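Local coordinates for protein beta-lactamase (Klebsiella pneumoniae, PDB 6K9T) that probably hydrolyses beta-lactam antibiotics to substituted beta-amino acids, as a class C serine beta-lactamase, and is held here as an acyl-enzyme with opened cefotaxime, at residues F67-L72 / Y228-T233; L72-A77 / I319-S324. All coordinates share one frame; numbering follows the deposited sequence.

Interaction 1 (F67-L72 / Y228-T233); sequences FEVGSL and YGIKTT. With CEF (CEFOTAXIME, C3' cleaved, open, bound form), chain B.
Thr-232, Val-69 and Phe-67 bury the most surface where the short strand 67-68, which leads to the nucleophile Ser-71, runs antiparallel to strand 231-232, the middle strand of a three-stranded sheet. Phe-67 and Thr-232 form the hydrogen-bonded pair: Phe-67 N donates to Thr-232 O at 2.9 Å, and Thr-232 N returns a bond to Phe-67 O. Their side chains lie on one face of the sheet, those of Glu-68 and Lys-231 on the other. There Glu-68 CG rests 4.1 Å from Lys-231 CD with the two chains side by side, but their charged ends part: the carboxylate takes bonds from Tyr-205 and Val-218, and the ammonium turns back to Gly-229 O.

One residue further along, Val-69 N gives Ile-230 O a straight bond of 3.1 Å (169° at the hydrogen). Val-69 CG1, beside the backbone N (chi1 -60°), butts against Thr-232 CG2 at 3.5 Å, the two side chains crossing at about a right angle; Val-69 CG2 lies along Ile-230, 3.8 Å from its CB.

Next, a water bridges the chains, accepting from Gly-70 N and donating to Tyr-228 O and Ile-230 O, and the backbones close up again, Gly-70 O meeting Tyr-228 CA in a CA-H...O contact of 3.3 Å. One face of the Tyr-228 ring carries cefotaxime C11 over its centre, 3.3 Å above the plane. Ser-71 OG is covalently bound to cefotaxime C8, and Ser-71 N donates to the acyl oxygen O3 at 2.8 Å in a bent bond (132°). Backbone bonds and one bridging water thus hold the backbone as far as Gly-70, one residue before the serine, whose N-H forms one arm of the oxyanion hole.

Interaction 2 (L72-A77 / I319-S324); sequences LSKTFA and INKTGS. With CEF (CEFOTAXIME, C3' cleaved, open, bound form), chain B.
Helix-on-sheet packing at the heart of the serine beta-lactamase fold joins these segments: the start of helix 73-86, which carries Lys-74, lies against strand 317-325 of the large antiparallel sheet, which carries Lys-321, Thr-322 and Gly-323, consistent with the SxxK and KTG motifs of class C enzymes. The contact is buried and made by van der Waals packing. Leu-72 and Lys-321 supply most of it. Leu-72 sets its CD1 methyl on the strand backbone, 3.3 Å from Gly-323 N and equally near Thr-322 C. The CA atoms of Leu-72 and Gly-323 come within 5.1 Å, an approach helped by the lack of a side chain on the glycine.

Lys-321 starts with CG anti to the backbone N (chi1 -171°) and bends at chi2, which lays its aliphatic part against the first turn of the helix. Its CG meets Thr-75 CG2 at 3.9 Å as the two side chains slide past each other in opposite directions. Thr-75 turns its hydroxyl back to Leu-72 O, which also accepts from Thr-75 N, so one carbonyl is gripped twice and the methyl is kept facing the lysine.

Lys-74 NZ and Lys-321 NZ stand 5.0 Å apart and share Tyr-156 OH as a partner; Asn-158 OD1 also holds Lys-74. Further along the strand, Ser-324 N donates to cefotaxime O3, Ser-324 O accepts from its N2, and Ser-324 OG, also bonded to Arg-355, donates to the carboxylate atom O2 at 2.6 Å. A second bend, at chi4 (75°), brings Lys-321 NZ back to Thr-322 O, 3.0 Å away in the carbonyl plane.

How the interactions relate
Leu-72 belongs to both contacts: the chain leaves strand 67-68 in interaction 1, passes Ser-71 and enters helix 73-86 in interaction 2. Their centres lie about 9 Å apart, and Ser-73 ties them directly, its OG standing 2.9 Å from Ile-230 N in a probable hydrogen bond. Ser-71 CB also packs 3.5 Å from Thr-322 O. Both contacts meet at cefotaxime. Interaction 1 contributes the acylated serine and one backbone N-H to the acyl oxygen O3, while interaction 2 contributes a second N-H, completing the oxyanion hole, and places Lys-74 NZ 3.9 Å from cefotaxime C8. Tyr-156, in side-chain contact with Ser-71 of interaction 1, is also the partner of the lysines of interaction 2.

Interaction 1 (F67-L72 / Y228-T233)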
loop_
_atom_site.group_PDB
_atom_site.type_symbol
_atom_site.label_atom_id
_atom_site.label_comp_id
_atom_site.label_asym_id
_atom_site.label_seq_id
_atom_site.Cartn_x
_atom_site.Cartn_y
_atom_site.Cartn_z
ATOM N N PHE A 67 11.290 -2.150 -7.425
ATOM C CA PHE A 67 11.405 -2.534 -6.033
ATOM C C PHE A 67 10.161 -3.296 -5.608
ATOM O O PHE A 67 9.079 -3.001 -6.114
ATOM C CB PHE A 67 11.487 -1.282 -5.158
ATOM C CG PHE A 67 12.755 -0.454 -5.320
ATOM C CD1 PHE A 67 12.862 0.470 -6.318
ATOM C CD2 PHE A 67 13.786 -0.590 -4.377
ATOM C CE1 PHE A 67 14.033 1.215 -6.440
ATOM C CE2 PHE A 67 14.947 0.149 -4.492
ATOM C CZ PHE A 67 15.078 1.072 -5.485
ATOM N N GLU A 68 10.315 -4.209 -4.665
ATOM C CA GLU A 68 9.134 -4.776 -3.984
ATOM C C GLU A 68 8.499 -3.733 -3.095
ATOM O O GLU A 68 9.242 -3.062 -2.343
ATOM C CB GLU A 68 9.510 -5.995 -3.164
ATOM C CG GLU A 68 10.077 -7.113 -4.046
ATOM C CD GLU A 68 10.627 -8.249 -3.289
ATOM O OE1 GLU A 68 10.525 -8.345 -2.030
ATOM O OE2 GLU A 68 11.201 -9.137 -3.972
ATOM N N VAL A 69 7.192 -3.547 -3.127
ATOM C CA VAL A 69 6.605 -2.548 -2.242
ATOM C C VAL A 69 5.801 -3.175 -1.144
ATOM O O VAL A 69 5.168 -2.455 -0.345
ATOM C CB VAL A 69 5.804 -1.526 -3.063
ATOM C CG1 VAL A 69 6.713 -0.824 -4.054
ATOM C CG2 VAL A 69 4.578 -2.172 -3.693
ATOM N N GLY A 70 5.773 -4.488 -1.039
ATOM C CA GLY A 70 5.118 -5.137 0.098
ATOM C C GLY A 70 3.700 -4.659 0.277
ATOM O O GLY A 70 2.903 -4.679 -0.683
ATOM N N SER A 71 3.381 -4.256 1.499
ATOM C CA SER A 71 2.002 -3.935 1.832
ATOM C C SER A 71 1.408 -2.726 1.156
ATOM O O SER A 71 0.216 -2.461 1.284
ATOM C CB SER A 71 1.879 -3.768 3.324
ATOM O OG SER A 71 2.019 -5.012 4.010
ATOM N N LEU A 72 2.219 -1.983 0.397
ATOM C CA LEU A 72 1.555 -0.965 -0.468
ATOM C C LEU A 72 0.612 -1.645 -1.450
ATOM O O LEU A 72 -0.376 -1.028 -1.892
ATOM C CB LEU A 72 2.535 -0.110 -1.271
ATOM C CG LEU A 72 3.167 1.121 -0.613
ATOM C CD1 LEU A 72 3.612 0.946 0.761
ATOM C CD2 LEU A 72 4.224 1.730 -1.493
ATOM N N TYR A 228 0.885 -8.364 -0.776
ATOM C CA TYR A 228 2.285 -7.956 -0.790
ATOM C C TYR A 228 2.946 -8.188 -2.142
ATOM O O TYR A 228 4.183 -8.170 -2.189
ATOM C CB TYR A 228 3.092 -8.664 0.356
ATOM C CG TYR A 228 2.996 -10.197 0.329
ATOM C CD1 TYR A 228 3.735 -10.949 -0.586
ATOM C CD2 TYR A 228 2.159 -10.879 1.231
ATOM C CE1 TYR A 228 3.638 -12.369 -0.620
ATOM C CE2 TYR A 228 2.049 -12.267 1.188
ATOM C CZ TYR A 228 2.783 -12.988 0.256
ATOM O OH TYR A 228 2.665 -14.385 0.169
ATOM N N GLY A 229 2.183 -8.347 -3.231
ATOM C CA GLY A 229 2.811 -8.845 -4.489
ATOM C C GLY A 229 3.378 -7.824 -5.485
ATOM O O GLY A 229 3.995 -8.245 -6.469
ATOM N N ILE A 230 3.150 -6.536 -5.312
ATOM C CA ILE A 230 3.475 -5.565 -6.369
ATOM C C ILE A 230 4.964 -5.233 -6.402
ATOM O O ILE A 230 5.616 -5.034 -5.350
ATOM C CB ILE A 230 2.680 -4.286 -6.198
ATOM C CG1 ILE A 230 1.210 -4.608 -6.428
ATOM C CG2 ILE A 230 3.135 -3.130 -7.154
ATOM C CD1 ILE A 230 0.886 -4.652 -7.974
ATOM N N LYS A 231 5.536 -5.226 -7.618
ATOM C CA LYS A 231 6.899 -4.709 -7.903
ATOM C C LYS A 231 6.702 -3.525 -8.800
ATOM O O LYS A 231 5.966 -3.607 -9.776
ATOM C CB LYS A 231 7.759 -5.753 -8.627
ATOM C CG LYS A 231 8.367 -6.798 -7.772
ATOM C CD LYS A 231 7.475 -7.720 -7.145
ATOM C CE LYS A 231 6.740 -8.600 -8.047
ATOM N NZ LYS A 231 6.128 -9.900 -7.299
ATOM N N THR A 232 7.361 -2.390 -8.522
ATOM C CA THR A 232 7.133 -1.189 -9.324
ATOM C C THR A 232 8.292 -0.222 -9.257
ATOM O O THR A 232 9.196 -0.393 -8.439
ATOM C CB THR A 232 5.865 -0.449 -8.806
ATOM O OG1 THR A 232 5.493 0.680 -9.620
ATOM C CG2 THR A 232 6.042 -0.056 -7.420
ATOM N N THR A 233 8.288 0.751 -10.146
ATOM C CA THR A 233 9.269 1.869 -10.084
ATOM C C THR A 233 8.702 3.002 -9.225
ATOM O O THR A 233 7.478 3.127 -9.008
ATOM C CB THR A 233 9.558 2.429 -11.468
ATOM O OG1 THR A 233 8.349 2.980 -12.010
ATOM C CG2 THR A 233 10.085 1.334 -12.394
HETATM S S1 CEF B . 3.159 -7.274 7.998
HETATM C C1 CEF B . 3.122 -6.320 9.400
HETATM C C2 CEF B . 4.385 -5.447 9.664
HETATM C C3 CEF B . 4.728 -4.824 10.852
HETATM C C4 CEF B . 5.084 -4.990 8.255
HETATM C C5 CEF B . 6.274 -4.071 8.181
HETATM O O1 CEF B . 7.250 -4.147 8.993
HETATM O O2 CEF B . 6.218 -3.204 7.275
HETATM N N1 CEF B . 4.554 -5.375 6.943
HETATM C C6 CEF B . 3.296 -6.070 6.853
HETATM C C7 CEF B . 3.274 -6.575 5.371
HETATM C C8 CEF B . 3.200 -5.309 4.621
HETATM O O3 CEF B . 4.200 -4.775 4.136
HETATM N N2 CEF B . 4.486 -7.234 5.045
HETATM C C9 CEF B . 4.509 -8.631 5.163
HETATM O O4 CEF B . 3.494 -9.223 5.485
HETATM C C10 CEF B . 5.826 -9.298 4.914
HETATM N N3 CEF B . 6.068 -10.150 3.975
HETATM O O5 CEF B . 5.112 -10.552 3.133
HETATM C C11 CEF B . 5.812 -11.216 2.077
HETATM C C12 CEF B . 6.926 -8.827 5.829
HETATM C C13 CEF B . 6.919 -7.737 6.781
HETATM S S2 CEF B . 8.342 -7.703 7.445
HETATM C C14 CEF B . 9.146 -8.863 6.738
HETATM N N4 CEF B . 10.484 -9.210 7.005
HETATM N N5 CEF B . 8.318 -9.529 5.793
HETATM O O HOH W 1 6.148 -6.569 -3.065
#

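Interaction 2 (L72-A77 / I319-S324)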
loop_
_atom_site.group_PDB
_atom_site.type_symbol
_atom_site.label_atom_id
_atom_site.label_comp_id
_atom_site.label_asym_id
_atom_site.label_seq_id
_atom_site.Cartn_x
_atom_site.Cartn_y
_atom_site.Cartn_z
ATOM N N LEU A 72 2.219 -1.983 0.397
ATOM C CA LEU A 72 1.555 -0.965 -0.468
ATOM C C LEU A 72 0.612 -1.645 -1.450
ATOM O O LEU A 72 -0.376 -1.028 -1.892
ATOM C CB LEU A 72 2.535 -0.110 -1.271
ATOM C CG LEU A 72 3.167 1.121 -0.613
ATOM C CD1 LEU A 72 3.612 0.946 0.761
ATOM C CD2 LEU A 72 4.224 1.730 -1.493
ATOM N N SER A 73 0.876 -2.940 -1.723
ATOM C CA SER A 73 0.020 -3.753 -2.588
ATOM C C SER A 73 -1.433 -3.763 -2.089
ATOM O O SER A 73 -2.330 -3.923 -2.890
ATOM C CB SER A 73 0.556 -5.202 -2.651
ATOM O OG SER A 73 1.915 -5.210 -3.083
ATOM N N LYS A 74 -1.680 -3.597 -0.783
ATOM C CA LYS A 74 -3.041 -3.632 -0.247
ATOM C C LYS A 74 -3.876 -2.513 -0.846
ATOM O O LYS A 74 -5.118 -2.658 -0.981
ATOM C CB LYS A 74 -3.011 -3.549 1.296
ATOM C CG LYS A 74 -2.247 -4.720 1.965
ATOM C CD LYS A 74 -2.664 -4.737 3.424
ATOM C CE LYS A 74 -2.174 -6.012 4.148
ATOM N NZ LYS A 74 -0.702 -5.870 4.466
ATOM N N THR A 75 -3.274 -1.361 -1.130
ATOM C CA THR A 75 -4.068 -0.283 -1.673
ATOM C C THR A 75 -4.550 -0.581 -3.075
ATOM O O THR A 75 -5.605 -0.031 -3.457
ATOM C CB THR A 75 -3.319 1.084 -1.626
ATOM O OG1 THR A 75 -2.203 1.063 -2.522
ATOM C CG2 THR A 75 -2.765 1.391 -0.253
ATOM N N PHE A 76 -3.853 -1.455 -3.805
ATOM C CA PHE A 76 -4.365 -1.811 -5.122
ATOM C C PHE A 76 -5.557 -2.760 -5.026
ATOM O O PHE A 76 -6.486 -2.622 -5.789
ATOM C CB PHE A 76 -3.239 -2.428 -6.019
ATOM C CG PHE A 76 -2.132 -1.447 -6.310
ATOM C CD1 PHE A 76 -1.134 -1.200 -5.394
ATOM C CD2 PHE A 76 -2.176 -0.692 -7.438
ATOM C CE1 PHE A 76 -0.159 -0.281 -5.588
ATOM C CE2 PHE A 76 -1.174 0.275 -7.675
ATOM C CZ PHE A 76 -0.162 0.474 -6.713
ATOM N N ALA A 77 -5.553 -3.624 -3.999
ATOM C CA ALA A 77 -6.735 -4.471 -3.735
ATOM C C ALA A 77 -7.911 -3.560 -3.368
ATOM O O ALA A 77 -9.032 -3.769 -3.844
ATOM C CB ALA A 77 -6.432 -5.498 -2.590
ATOM N N ILE A 319 -2.473 11.255 4.012
ATOM C CA ILE A 319 -2.873 9.852 3.626
ATOM C C ILE A 319 -1.600 9.079 3.411
ATOM O O ILE A 319 -0.638 9.560 2.775
ATOM C CB ILE A 319 -3.725 9.857 2.388
ATOM C CG1 ILE A 319 -4.991 10.719 2.630
ATOM C CG2 ILE A 319 -4.096 8.415 2.035
ATOM C CD1 ILE A 319 -5.850 10.840 1.379
ATOM N N ASN A 320 -1.479 7.901 4.000
ATOM C CA ASN A 320 -0.208 7.142 3.901
ATOM C C ASN A 320 -0.382 5.655 3.990
ATOM O O ASN A 320 -1.470 5.144 4.348
ATOM C CB ASN A 320 0.819 7.652 4.956
ATOM C CG ASN A 320 0.497 7.312 6.410
ATOM O OD1 ASN A 320 -0.573 6.792 6.802
ATOM N ND2 ASN A 320 1.424 7.685 7.234
ATOM N N LYS A 321 0.689 4.970 3.536
ATOM C CA LYS A 321 0.755 3.503 3.669
ATOM C C LYS A 321 2.226 3.109 3.703
ATOM O O LYS A 321 3.071 3.640 2.964
ATOM C CB LYS A 321 0.044 2.806 2.487
ATOM C CG LYS A 321 -0.148 1.308 2.595
ATOM C CD LYS A 321 -1.198 0.938 3.610
ATOM C CE LYS A 321 -1.129 -0.599 3.950
ATOM N NZ LYS A 321 0.067 -0.938 4.855
ATOM N N THR A 322 2.532 2.137 4.565
ATOM C CA THR A 322 3.879 1.520 4.632
ATOM C C THR A 322 3.886 0.155 3.974
ATOM O O THR A 322 2.823 -0.483 3.856
ATOM C CB THR A 322 4.350 1.347 6.063
ATOM O OG1 THR A 322 3.366 0.606 6.800
ATOM C CG2 THR A 322 4.600 2.689 6.731
ATOM N N GLY A 323 5.053 -0.284 3.497
ATOM C CA GLY A 323 5.117 -1.680 3.085
ATOM C C GLY A 323 6.507 -2.201 3.311
ATOM O O GLY A 323 7.508 -1.489 3.193
ATOM N N SER A 324 6.623 -3.491 3.584
ATOM C CA SER A 324 7.942 -4.129 3.754
ATOM C C SER A 324 7.892 -5.562 3.285
ATOM O O SER A 324 6.842 -6.196 3.325
ATOM C CB SER A 324 8.403 -4.133 5.193
ATOM O OG SER A 324 8.341 -2.805 5.758
HETATM S S1 CEF B . 3.159 -7.274 7.998
HETATM C C1 CEF B . 3.122 -6.320 9.400
HETATM C C2 CEF B . 4.385 -5.447 9.664
HETATM C C3 CEF B . 4.728 -4.824 10.852
HETATM C C4 CEF B . 5.084 -4.990 8.255
HETATM C C5 CEF B . 6.274 -4.071 8.181
HETATM O O1 CEF B . 7.250 -4.147 8.993
HETATM O O2 CEF B . 6.218 -3.204 7.275
HETATM N N1 CEF B . 4.554 -5.375 6.943
HETATM C C6 CEF B . 3.296 -6.070 6.853
HETATM C C7 CEF B . 3.274 -6.575 5.371
HETATM C C8 CEF B . 3.200 -5.309 4.621
HETATM O O3 CEF B . 4.200 -4.775 4.136
HETATM N N2 CEF B . 4.486 -7.234 5.045
HETATM C C9 CEF B . 4.509 -8.631 5.163
HETATM O O4 CEF B . 3.494 -9.223 5.485
HETATM C C10 CEF B . 5.826 -9.298 4.914
HETATM N N3 CEF B . 6.068 -10.150 3.975
HETATM O O5 CEF B . 5.112 -10.552 3.133
HETATM C C11 CEF B . 5.812 -11.216 2.077
HETATM C C12 CEF B . 6.926 -8.827 5.829
HETATM C C13 CEF B . 6.919 -7.737 6.781
HETATM S S2 CEF B . 8.342 -7.703 7.445
HETATM C C14 CEF B . 9.146 -8.863 6.738
HETATM N N4 CEF B . 10.484 -9.210 7.005
HETATM N N5 CEF B . 8.318 -9.529 5.793
#